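Local coordinates for protein transmembrane protease (Mus musculus, PDB 2E7V) that is probably a membrane-anchored serine protease, represented here by its extracellular SEA domain, a module of the stalk that precedes the catalytic domain in such enzymes, at residues Ser10-Asn15 and Ser102-Ile107; His58-Arg63 and Asp72-Phe77. One frame throughout, in Å; residues are numbered along the deposited sequence.

Contact 1: residues Ser10-Asn15 and Ser102-Ile107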
ATOM      1  N   SER A  10       7.766   1.091  -1.435  1.00 12.87           N
ATOM      2  CA  SER A  10       7.421   2.465  -1.101  1.00 12.95           C
ATOM      3  C   SER A  10       6.286   2.812  -2.053  1.00 12.84           C
ATOM      4  O   SER A  10       6.463   2.826  -3.277  1.00 12.98           O
ATOM      5  CB  SER A  10       8.608   3.396  -1.329  1.00 17.84           C
ATOM      6  OG  SER A  10       9.644   3.120  -0.403  1.00 18.45           O
ATOM      7  N   PHE A  11       5.112   3.053  -1.488  1.00  7.97           N
ATOM      8  CA  PHE A  11       3.930   3.367  -2.273  1.00  9.86           C
ATOM      9  C   PHE A  11       3.610   4.843  -2.259  1.00 10.15           C
ATOM     10  O   PHE A  11       3.568   5.473  -1.194  1.00  8.90           O
ATOM     11  CB  PHE A  11       2.701   2.664  -1.706  1.00 10.30           C
ATOM     12  CG  PHE A  11       2.726   1.176  -1.828  1.00  8.95           C
ATOM     13  CD1 PHE A  11       2.230   0.551  -2.976  1.00 12.90           C
ATOM     14  CD2 PHE A  11       3.183   0.390  -0.775  1.00  9.91           C
ATOM     15  CE1 PHE A  11       2.186  -0.850  -3.061  1.00 12.98           C
ATOM     16  CE2 PHE A  11       3.145  -0.992  -0.854  1.00 13.48           C
ATOM     17  CZ  PHE A  11       2.640  -1.617  -2.004  1.00 12.40           C
ATOM     18  N   GLN A  12       3.352   5.394  -3.432  1.00 12.08           N
ATOM     19  CA  GLN A  12       2.953   6.791  -3.502  1.00 16.07           C
ATOM     20  C   GLN A  12       1.530   6.819  -2.923  1.00 14.44           C
ATOM     21  O   GLN A  12       0.665   6.064  -3.363  1.00 15.87           O
ATOM     22  CB  GLN A  12       2.937   7.270  -4.957  1.00 15.05           C
ATOM     23  CG  GLN A  12       4.315   7.511  -5.563  1.00 25.40           C
ATOM     24  CD  GLN A  12       4.666   6.518  -6.655  1.00 31.31           C
ATOM     25  OE1 GLN A  12       5.292   5.483  -6.402  1.00 36.70           O
ATOM     26  NE2 GLN A  12       4.255   6.824  -7.882  1.00 34.63           N
ATOM     27  N   ILE A  13       1.283   7.674  -1.936  1.00 12.76           N
ATOM     28  CA  ILE A  13      -0.045   7.750  -1.335  1.00 12.46           C
ATOM     29  C   ILE A  13      -0.773   8.911  -1.994  1.00 16.95           C
ATOM     30  O   ILE A  13      -0.615  10.068  -1.609  1.00 17.58           O
ATOM     31  CB  ILE A  13       0.049   7.944   0.205  1.00 14.85           C
ATOM     32  CG1 ILE A  13       0.889   6.810   0.818  1.00 13.24           C
ATOM     33  CG2 ILE A  13      -1.349   7.942   0.826  1.00 10.84           C
ATOM     34  CD1 ILE A  13       0.410   5.382   0.446  1.00 18.98           C
ATOM     35  N   LEU A  14      -1.569   8.582  -3.006  1.00 16.53           N
ATOM     36  CA  LEU A  14      -2.290   9.571  -3.789  1.00 15.48           C
ATOM     37  C   LEU A  14      -3.344  10.391  -3.052  1.00 12.17           C
ATOM     38  O   LEU A  14      -4.004   9.912  -2.134  1.00 13.30           O
ATOM     39  CB  LEU A  14      -2.944   8.885  -5.001  1.00 15.80           C
ATOM     40  CG  LEU A  14      -2.094   7.919  -5.836  1.00 16.12           C
ATOM     41  CD1 LEU A  14      -2.925   7.373  -6.997  1.00 20.00           C
ATOM     42  CD2 LEU A  14      -0.859   8.637  -6.374  1.00 19.23           C
ATOM     43  N   ASN A  15      -3.473  11.646  -3.467  1.00 16.30           N
ATOM     44  CA  ASN A  15      -4.474  12.567  -2.941  1.00 18.92           C
ATOM     45  C   ASN A  15      -4.388  12.935  -1.455  1.00 21.30           C
ATOM     46  O   ASN A  15      -5.402  13.261  -0.832  1.00 20.74           O
ATOM     47  CB  ASN A  15      -5.856  11.997  -3.280  1.00 17.13           C
ATOM     48  CG  ASN A  15      -5.958  11.573  -4.744  1.00 19.04           C
ATOM     49  OD1 ASN A  15      -6.654  10.610  -5.095  1.00 19.07           O
ATOM     50  ND2 ASN A  15      -5.260  12.300  -5.609  1.00 12.81           N
ATOM     51  N   SER A 102      -1.648   4.038 -12.727  1.00 30.13           N
ATOM     52  CA  SER A 102      -0.657   4.713 -13.566  1.00 27.44           C
ATOM     53  C   SER A 102       0.546   3.819 -13.866  1.00 26.16           C
ATOM     54  O   SER A 102       1.411   4.173 -14.673  1.00 23.96           O
ATOM     55  CB  SER A 102      -0.167   5.995 -12.885  1.00 28.55           C
ATOM     56  OG  SER A 102       0.639   5.692 -11.759  1.00 31.36           O
ATOM     57  N   GLY A 103       0.595   2.658 -13.226  1.00 21.22           N
ATOM     58  CA  GLY A 103       1.711   1.750 -13.426  1.00 18.76           C
ATOM     59  C   GLY A 103       2.687   1.893 -12.281  1.00 14.41           C
ATOM     60  O   GLY A 103       3.579   1.068 -12.095  1.00 17.48           O
ATOM     61  N   ASN A 104       2.509   2.950 -11.498  1.00 13.97           N
ATOM     62  CA  ASN A 104       3.361   3.208 -10.337  1.00 15.53           C
ATOM     63  C   ASN A 104       2.915   2.393  -9.133  1.00 15.79           C
ATOM     64  O   ASN A 104       1.748   2.009  -9.026  1.00 12.86           O
ATOM     65  CB  ASN A 104       3.275   4.674  -9.901  1.00 17.61           C
ATOM     66  CG  ASN A 104       4.088   5.589 -10.758  1.00 19.41           C
ATOM     67  OD1 ASN A 104       3.584   6.179 -11.721  1.00 21.08           O
ATOM     68  ND2 ASN A 104       5.361   5.727 -10.414  1.00 15.74           N
ATOM     69  N   LEU A 105       3.846   2.157  -8.217  1.00 13.41           N
ATOM     70  CA  LEU A 105       3.508   1.462  -6.991  1.00 13.44           C
ATOM     71  C   LEU A 105       2.797   2.569  -6.219  1.00 13.13           C
ATOM     72  O   LEU A 105       3.432   3.488  -5.687  1.00  9.30           O
ATOM     73  CB  LEU A 105       4.770   1.014  -6.251  1.00 14.94           C
ATOM     74  CG  LEU A 105       5.376  -0.282  -6.788  1.00 18.85           C
ATOM     75  CD1 LEU A 105       6.855  -0.360  -6.448  1.00 19.34           C
ATOM     76  CD2 LEU A 105       4.616  -1.457  -6.192  1.00 15.21           C
ATOM     77  N   GLU A 106       1.472   2.485  -6.189  1.00 13.55           N
ATOM     78  CA  GLU A 106       0.656   3.490  -5.525  1.00 14.97           C
ATOM     79  C   GLU A 106      -0.558   2.903  -4.825  1.00 14.08           C
ATOM     80  O   GLU A 106      -0.944   1.757  -5.052  1.00 11.69           O
ATOM     81  CB  GLU A 106       0.186   4.528  -6.550  1.00 14.22           C
ATOM     82  CG  GLU A 106      -0.633   3.917  -7.699  1.00 13.96           C
ATOM     83  CD  GLU A 106      -0.942   4.908  -8.820  1.00 16.08           C
ATOM     84  OE1 GLU A 106      -0.070   5.734  -9.137  1.00 16.93           O
ATOM     85  OE2 GLU A 106      -2.052   4.845  -9.406  1.00 20.66           O
ATOM     86  N   ILE A 107      -1.149   3.722  -3.962  1.00 15.38           N
ATOM     87  CA  ILE A 107      -2.332   3.370  -3.195  1.00 15.12           C
ATOM     88  C   ILE A 107      -3.111   4.667  -3.011  1.00 16.15           C
ATOM     89  O   ILE A 107      -2.536   5.674  -2.583  1.00 15.56           O
ATOM     90  CB  ILE A 107      -1.960   2.837  -1.793  1.00 17.11           C
ATOM     91  CG1 ILE A 107      -1.076   1.590  -1.919  1.00 16.41           C
ATOM     92  CG2 ILE A 107      -3.237   2.527  -0.993  1.00 15.82           C
ATOM     93  CD1 ILE A 107      -0.707   0.963  -0.591  1.00 14.14           C
TER

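Contact 2: residues His58-Arg63 and Asp72-Phe77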
ATOM      1  N   HIS A  58       2.094  -3.849   7.365  1.00 16.33           N
ATOM      2  CA  HIS A  58       2.193  -2.690   8.224  1.00 16.06           C
ATOM      3  C   HIS A  58       3.066  -1.611   7.629  1.00 13.98           C
ATOM      4  O   HIS A  58       4.099  -1.882   7.001  1.00 12.54           O
ATOM      5  CB  HIS A  58       2.703  -3.089   9.616  1.00 18.62           C
ATOM      6  CG  HIS A  58       4.169  -3.387   9.679  1.00 21.56           C
ATOM      7  ND1 HIS A  58       5.077  -2.518  10.243  1.00 20.67           N
ATOM      8  CD2 HIS A  58       4.877  -4.477   9.300  1.00 22.34           C
ATOM      9  CE1 HIS A  58       6.282  -3.061  10.213  1.00 19.47           C
ATOM     10  NE2 HIS A  58       6.190  -4.250   9.646  1.00 22.38           N
ATOM     11  N   VAL A  59       2.601  -0.382   7.804  1.00 13.97           N
ATOM     12  CA  VAL A  59       3.296   0.800   7.335  1.00 13.42           C
ATOM     13  C   VAL A  59       4.445   1.020   8.328  1.00 15.65           C
ATOM     14  O   VAL A  59       4.214   1.189   9.526  1.00 13.62           O
ATOM     15  CB  VAL A  59       2.325   2.016   7.334  1.00 12.98           C
ATOM     16  CG1 VAL A  59       3.085   3.313   7.119  1.00 10.52           C
ATOM     17  CG2 VAL A  59       1.265   1.828   6.254  1.00 11.45           C
ATOM     18  N   VAL A  60       5.680   0.988   7.832  1.00 17.61           N
ATOM     19  CA  VAL A  60       6.841   1.181   8.699  1.00 20.06           C
ATOM     20  C   VAL A  60       7.083   2.664   8.911  1.00 19.72           C
ATOM     21  O   VAL A  60       7.679   3.074   9.902  1.00 19.57           O
ATOM     22  CB  VAL A  60       8.102   0.530   8.109  1.00 22.15           C
ATOM     23  CG1 VAL A  60       7.875  -0.960   7.942  1.00 24.82           C
ATOM     24  CG2 VAL A  60       8.447   1.168   6.796  1.00 23.13           C
ATOM     25  N   LYS A  61       6.630   3.469   7.958  1.00 20.76           N
ATOM     26  CA  LYS A  61       6.751   4.909   8.076  1.00 20.97           C
ATOM     27  C   LYS A  61       6.173   5.643   6.884  1.00 18.75           C
ATOM     28  O   LYS A  61       6.051   5.089   5.782  1.00 18.03           O
ATOM     29  CB  LYS A  61       8.204   5.327   8.310  1.00 24.26           C
ATOM     30  CG  LYS A  61       9.037   5.593   7.089  1.00 25.19           C
ATOM     31  CD  LYS A  61      10.266   6.397   7.499  1.00 29.30           C
ATOM     32  CE  LYS A  61       9.860   7.690   8.208  1.00 34.71           C
ATOM     33  NZ  LYS A  61      11.022   8.493   8.704  1.00 33.75           N
ATOM     34  N   LEU A  62       5.772   6.883   7.136  1.00 16.70           N
ATOM     35  CA  LEU A  62       5.203   7.752   6.119  1.00 16.38           C
ATOM     36  C   LEU A  62       6.256   8.798   5.853  1.00 15.82           C
ATOM     37  O   LEU A  62       6.741   9.453   6.774  1.00 16.43           O
ATOM     38  CB  LEU A  62       3.926   8.422   6.630  1.00 15.56           C
ATOM     39  CG  LEU A  62       2.767   7.459   6.882  1.00 17.34           C
ATOM     40  CD1 LEU A  62       1.580   8.209   7.485  1.00 14.02           C
ATOM     41  CD2 LEU A  62       2.379   6.784   5.565  1.00 16.98           C
ATOM     42  N   ARG A  63       6.629   8.946   4.597  1.00 12.88           N
ATOM     43  CA  ARG A  63       7.644   9.916   4.266  1.00 18.88           C
ATOM     44  C   ARG A  63       7.073  10.978   3.372  1.00 17.51           C
ATOM     45  O   ARG A  63       6.070  10.775   2.687  1.00 17.32           O
ATOM     46  CB  ARG A  63       8.852   9.230   3.596  1.00 17.18           C
ATOM     47  CG  ARG A  63       9.668   8.390   4.564  1.00 25.17           C
ATOM     48  CD  ARG A  63      10.892   7.737   3.922  1.00 23.67           C
ATOM     49  NE  ARG A  63      10.527   6.754   2.906  1.00 23.99           N
ATOM     50  CZ  ARG A  63      10.421   7.014   1.606  1.00 22.86           C
ATOM     51  NH1 ARG A  63      10.655   8.236   1.145  1.00 23.23           N
ATOM     52  NH2 ARG A  63      10.085   6.045   0.763  1.00 23.90           N
ATOM     53  N   ASP A  72       6.235   3.548   3.386  1.00  9.30           N
ATOM     54  CA  ASP A  72       7.097   2.380   3.281  1.00 13.18           C
ATOM     55  C   ASP A  72       6.304   1.290   3.996  1.00 10.63           C
ATOM     56  O   ASP A  72       5.982   1.409   5.180  1.00 10.06           O
ATOM     57  CB  ASP A  72       8.450   2.614   3.946  1.00 11.81           C
ATOM     58  CG  ASP A  72       9.227   3.746   3.290  1.00 15.75           C
ATOM     59  OD1 ASP A  72       9.134   3.909   2.052  1.00 15.04           O
ATOM     60  OD2 ASP A  72       9.932   4.469   4.011  1.00 14.29           O
ATOM     61  N   VAL A  73       5.983   0.245   3.241  1.00  7.94           N
ATOM     62  CA  VAL A  73       5.151  -0.865   3.707  1.00 10.09           C
ATOM     63  C   VAL A  73       5.829  -2.235   3.690  1.00 11.24           C
ATOM     64  O   VAL A  73       6.472  -2.612   2.696  1.00 13.99           O
ATOM     65  CB  VAL A  73       3.873  -0.945   2.815  1.00 11.33           C
ATOM     66  CG1 VAL A  73       2.975  -2.112   3.243  1.00 10.61           C
ATOM     67  CG2 VAL A  73       3.128   0.375   2.866  1.00  8.82           C
ATOM     68  N   VAL A  74       5.687  -2.979   4.784  1.00 11.32           N
ATOM     69  CA  VAL A  74       6.254  -4.325   4.866  1.00 14.01           C
ATOM     70  C   VAL A  74       5.089  -5.310   4.744  1.00 12.02           C
ATOM     71  O   VAL A  74       4.029  -5.088   5.327  1.00 12.45           O
ATOM     72  CB  VAL A  74       6.973  -4.585   6.223  1.00 16.93           C
ATOM     73  CG1 VAL A  74       7.234  -6.079   6.392  1.00 15.68           C
ATOM     74  CG2 VAL A  74       8.306  -3.839   6.273  1.00 15.57           C
ATOM     75  N   MET A  75       5.284  -6.373   3.972  1.00  9.58           N
ATOM     76  CA  MET A  75       4.259  -7.395   3.794  1.00 11.31           C
ATOM     77  C   MET A  75       4.874  -8.756   4.111  1.00 11.55           C
ATOM     78  O   MET A  75       5.953  -9.094   3.590  1.00 12.22           O
ATOM     79  CB  MET A  75       3.714  -7.385   2.352  1.00  9.30           C
ATOM     80  CG  MET A  75       2.934  -6.115   1.959  1.00 13.61           C
ATOM     81  SD  MET A  75       2.862  -5.862   0.137  1.00  6.42           S
ATOM     82  CE  MET A  75       4.518  -5.244  -0.105  1.00 14.90           C
ATOM     83  N   LYS A  76       4.198  -9.524   4.972  1.00  9.36           N
ATOM     84  CA  LYS A  76       4.660 -10.860   5.371  1.00 10.26           C
ATOM     85  C   LYS A  76       3.808 -11.985   4.788  1.00 10.29           C
ATOM     86  O   LYS A  76       2.568 -11.946   4.877  1.00  8.65           O
ATOM     87  CB  LYS A  76       4.653 -11.010   6.898  1.00 11.26           C
ATOM     88  CG  LYS A  76       5.106 -12.397   7.367  1.00 15.30           C
ATOM     89  CD  LYS A  76       5.232 -12.506   8.875  1.00 18.46           C
ATOM     90  CE  LYS A  76       5.899 -13.827   9.255  1.00 19.22           C
ATOM     91  NZ  LYS A  76       6.121 -13.953  10.714  1.00 17.39           N
ATOM     92  N   PHE A  77       4.477 -12.988   4.216  1.00 11.78           N
ATOM     93  CA  PHE A  77       3.813 -14.151   3.619  1.00 13.55           C
ATOM     94  C   PHE A  77       4.393 -15.472   4.119  1.00 17.50           C
ATOM     95  O   PHE A  77       5.563 -15.550   4.506  1.00 17.52           O
ATOM     96  CB  PHE A  77       3.935 -14.143   2.084  1.00 10.55           C
ATOM     97  CG  PHE A  77       3.373 -12.921   1.435  1.00 11.65           C
ATOM     98  CD1 PHE A  77       4.120 -11.745   1.371  1.00 10.57           C
ATOM     99  CD2 PHE A  77       2.068 -12.923   0.932  1.00 11.09           C
ATOM    100  CE1 PHE A  77       3.578 -10.583   0.820  1.00  8.49           C
ATOM    101  CE2 PHE A  77       1.516 -11.766   0.378  1.00 10.43           C
ATOM    102  CZ  PHE A  77       2.275 -10.592   0.324  1.00 12.71           C
TER

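Contact 1: residues Ser10-Asn15 and Ser102-Ile107
I107 packs its CD1 methyl on one face of the F11 ring where the short strand 106-107 pairs in parallel with strand 4-14. Outward from the backbone, I107 CB meets CD1 of I13, whose side chain runs beside it and points the same way. I107 CG1 then comes within 3.6 Å of F11 CD1, and I107 CD1 ends over the F11 ring, 3.8 Å from its centroid and displaced toward the rim, a CH-pi contact. With CG1 anti to the carbonyl carbon (chi1 -60°), the longer branch reaches the ring. L105 CD2 touches F11 CE1 more loosely, at 4.0 Å. Three backbone bonds fix the pairing: Q12 N to L105 O, I107 N to Q12 O and L14 N to I107 O. On the face bearing Q12 and E106, L14 CD1 packs against the E106 carboxylate, 3.6 Å from OE2. That group is held by S102 OG, which meets OE1 from above its plane, while OE2 takes the S101 amide. In this alpha/beta sandwich of a SEA domain, strand 68-78 flanks 4-14 on its other edge; I107 and I13 rest on I37 of helix 28-46, and F11 and L105 on L96 of helix 85-96.

Contact 2: residues His58-Arg63 and Asp72-Phe77
H58 and V74 form an antiparallel hydrogen-bonded pair in the hairpin of strands 54-65 and 68-78, whose local axes approach to 4.5 Å, and a classic beta bulge follows, with V60 and K61 both opposite D72. D72 O accepts from V60 N at 2.7 Å, while D72 N donates to K61 O. R63 grips the D72 carboxylate side-on, NE to OD2 at 2.6 Å and NH2 to OD1 at 2.7 Å. Both oxygens are met on their syn sides and the two planar groups lie 25° apart, a geometry that fixes the rotation of each. The R63 chain bends at chi3 (-65°), which brings NE round. D72 OD1 is also bonded to S10 OG, and R63 NH1 pairs with E65, so the ion pair belongs to a wider polar cluster. The start of the K61 side chain lies beside D72, CG 3.4 Å from D72 OD2, before the rest turns off. V60 CG1 meets V74 CG2 across the strands at 3.4 Å, tighter than usual van der Waals contact; the two side chains cross at about a right angle. H58 lies alongside V74, NE2 3.5 Å from V74 CB, its CG between the backbone N and the carbonyl carbon (chi1 75°). On the face bearing V59 and V73, their CG2 methyls meet more loosely. The hairpin turns that face to helix 28-46 in the SEA-domain sandwich, V59 touching S34 and I37 and V73 touching I41; strand 54-65 forms an outer edge of the sheet, and strand 4-14 lies beyond 68-78.

How the contacts relate
Contact 2 is nested along the chain inside the loop closed by contact 1, and their centres lie 13 Å apart. Both belong to one four-stranded mixed sheet ordered 54-65, 68-78, 4-14, 106-107: contact 2 joins the first two strands and contact 1 the last two, so that the neighbouring strands 68-78 and 4-14 bring them together. There S10 of contact 1 meets the D72/R63 pair of contact 2, and F11 CD2 packs on V73 CG2 at 3.6 Å. Helix 28-46 backs both contacts. Contact 1 thus brings the last strand, 106-107, beside the first, 4-14, while contact 2 closes the hairpin that forms the opposite side of the sheet from strand 106-107.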